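Local coordinates for protein Atg5 (Kluyveromyces marxianus, PDB 3VQI) that takes part in autophagic vesicle formation and cytoplasm-to-vacuole transport, and is the partner to which Atg12 is conjugated, at residues K148-I153 and D266-L271. Sequence-based numbering, arbitrary orientation.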
# COMPACT_ATOMS: atom_id res chain seq x y z
N LYS A 148 -12.64 7.88 2.36
CA LYS A 148 -14.05 8.14 2.48
C LYS A 148 -14.63 6.96 3.25
O LYS A 148 -15.73 7.05 3.79
CB LYS A 148 -14.67 8.20 1.08
CG LYS A 148 -16.08 8.80 1.00
CD LYS A 148 -16.40 9.19 -0.45
CE LYS A 148 -17.72 9.96 -0.57
NZ LYS A 148 -17.89 10.48 -1.96
N GLN A 149 -13.86 5.87 3.31
CA GLN A 149 -14.27 4.65 4.01
C GLN A 149 -13.69 4.56 5.41
O GLN A 149 -14.42 4.34 6.37
CB GLN A 149 -13.83 3.42 3.20
CG GLN A 149 -14.28 2.09 3.79
CD GLN A 149 -14.02 0.90 2.86
OE1 GLN A 149 -14.34 0.95 1.66
NE2 GLN A 149 -13.45 -0.17 3.40
N ALA A 150 -12.38 4.72 5.54
CA ALA A 150 -11.75 4.66 6.85
C ALA A 150 -12.39 5.71 7.77
O ALA A 150 -12.27 5.65 8.99
CB ALA A 150 -10.26 4.90 6.72
N CYS A 151 -13.06 6.67 7.14
CA CYS A 151 -13.72 7.74 7.87
C CYS A 151 -14.95 7.18 8.60
O CYS A 151 -15.07 7.33 9.82
CB CYS A 151 -14.14 8.84 6.87
SG CYS A 151 -14.49 10.45 7.61
N PHE A 152 -15.84 6.53 7.85
CA PHE A 152 -17.04 5.90 8.40
C PHE A 152 -16.66 5.02 9.57
O PHE A 152 -17.31 5.04 10.62
CB PHE A 152 -17.70 5.03 7.34
CG PHE A 152 -18.51 5.79 6.35
CD1 PHE A 152 -19.70 6.41 6.73
CD2 PHE A 152 -18.13 5.85 5.01
CE1 PHE A 152 -20.50 7.06 5.80
CE2 PHE A 152 -18.92 6.50 4.07
CZ PHE A 152 -20.11 7.11 4.46
N ILE A 153 -15.63 4.22 9.38
CA ILE A 153 -15.17 3.34 10.43
C ILE A 153 -14.82 4.16 11.67
O ILE A 153 -15.19 3.79 12.78
CB ILE A 153 -13.92 2.54 9.96
CG1 ILE A 153 -14.32 1.59 8.83
CG2 ILE A 153 -13.31 1.76 11.12
CD1 ILE A 153 -13.17 0.74 8.34
N ASP A 266 -3.50 5.20 3.44
CA ASP A 266 -4.87 5.08 2.99
C ASP A 266 -5.86 5.03 4.15
O ASP A 266 -7.07 4.93 3.94
CB ASP A 266 -5.04 3.85 2.09
CG ASP A 266 -4.89 2.54 2.85
OD1 ASP A 266 -5.23 1.51 2.24
OD2 ASP A 266 -4.44 2.55 4.02
N GLY A 267 -5.34 5.08 5.37
CA GLY A 267 -6.22 5.08 6.53
C GLY A 267 -6.40 3.77 7.27
O GLY A 267 -7.13 3.70 8.27
N PHE A 268 -5.75 2.72 6.80
CA PHE A 268 -5.89 1.45 7.48
C PHE A 268 -4.58 0.98 8.06
O PHE A 268 -3.50 1.28 7.55
CB PHE A 268 -6.43 0.39 6.53
CG PHE A 268 -7.88 0.56 6.18
CD1 PHE A 268 -8.29 1.56 5.30
CD2 PHE A 268 -8.85 -0.29 6.72
CE1 PHE A 268 -9.64 1.70 4.95
CE2 PHE A 268 -10.21 -0.16 6.37
CZ PHE A 268 -10.60 0.84 5.49
N LEU A 269 -4.69 0.26 9.16
CA LEU A 269 -3.54 -0.32 9.83
C LEU A 269 -3.50 -1.75 9.30
O LEU A 269 -4.47 -2.50 9.46
CB LEU A 269 -3.78 -0.34 11.34
CG LEU A 269 -2.90 -1.23 12.21
CD1 LEU A 269 -1.43 -0.79 12.21
CD2 LEU A 269 -3.50 -1.17 13.60
N TYR A 270 -2.41 -2.12 8.65
CA TYR A 270 -2.32 -3.46 8.09
C TYR A 270 -1.46 -4.40 8.91
O TYR A 270 -0.30 -4.10 9.23
CB TYR A 270 -1.76 -3.42 6.66
CG TYR A 270 -2.67 -2.80 5.64
CD1 TYR A 270 -2.73 -1.41 5.48
CD2 TYR A 270 -3.46 -3.59 4.81
CE1 TYR A 270 -3.56 -0.84 4.52
CE2 TYR A 270 -4.30 -3.03 3.86
CZ TYR A 270 -4.34 -1.65 3.71
OH TYR A 270 -5.18 -1.09 2.78
N LEU A 271 -2.03 -5.54 9.25
CA LEU A 271 -1.30 -6.55 9.99
C LEU A 271 -1.04 -7.72 9.05
O LEU A 271 -1.95 -8.21 8.39
CB LEU A 271 -2.12 -7.04 11.18
CG LEU A 271 -1.96 -6.32 12.52
CD1 LEU A 271 -2.44 -4.88 12.40
CD2 LEU A 271 -2.76 -7.08 13.57
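Phe268 reaches from the turn before strand 269-272 to helix 135-155, where Gln149, Ala150 and Ile153 meet its ring. Its CB does not aim at the helix. With CG anti to the carbonyl carbon (chi1 -72°), the ring is carried across to it. Beyond CG, Phe268 CD1 lies 4.1 Å from Ala150 CB, and Phe268 CE1 is closer to the same methyl, at 3.7 Å. On the other branch, Phe268 CE2 meets Ile153 CD1 at 3.7 Å. At the tip, Phe268 CZ is also near Ile153 CD1 and comes up against the end of Gln149. The Gln149 amide stands almost perpendicular to the ring, with 87° between the planes. Ala150 CB also packs on Gly267 O, 3.7 Å away. The two backbones come nearest here, with Ala150 CA 5.6 Å from Gly267 CA. Gly267, at phi 101°, has no side chain, and its backbone lies directly against Ala150.

The turn is held from within. Asp266 OD2 accepts from Phe268 N at 3.1 Å. This bond to the N two residues on makes an Asx turn; the donor comes from above the carboxylate plane. Asp266 OD1 uses its syn lone pair for Tyr270 OH, at 2.7 Å. Arg203 of the adjacent strand bonds to the same hydroxyl and makes a cation-pi contact with Phe268. The whole is a buried, largely apolar interdomain packing contact, joining the helical-bundle region of Atg5 to the turn that leads into the last strand of its ubiquitin-like UblB domain.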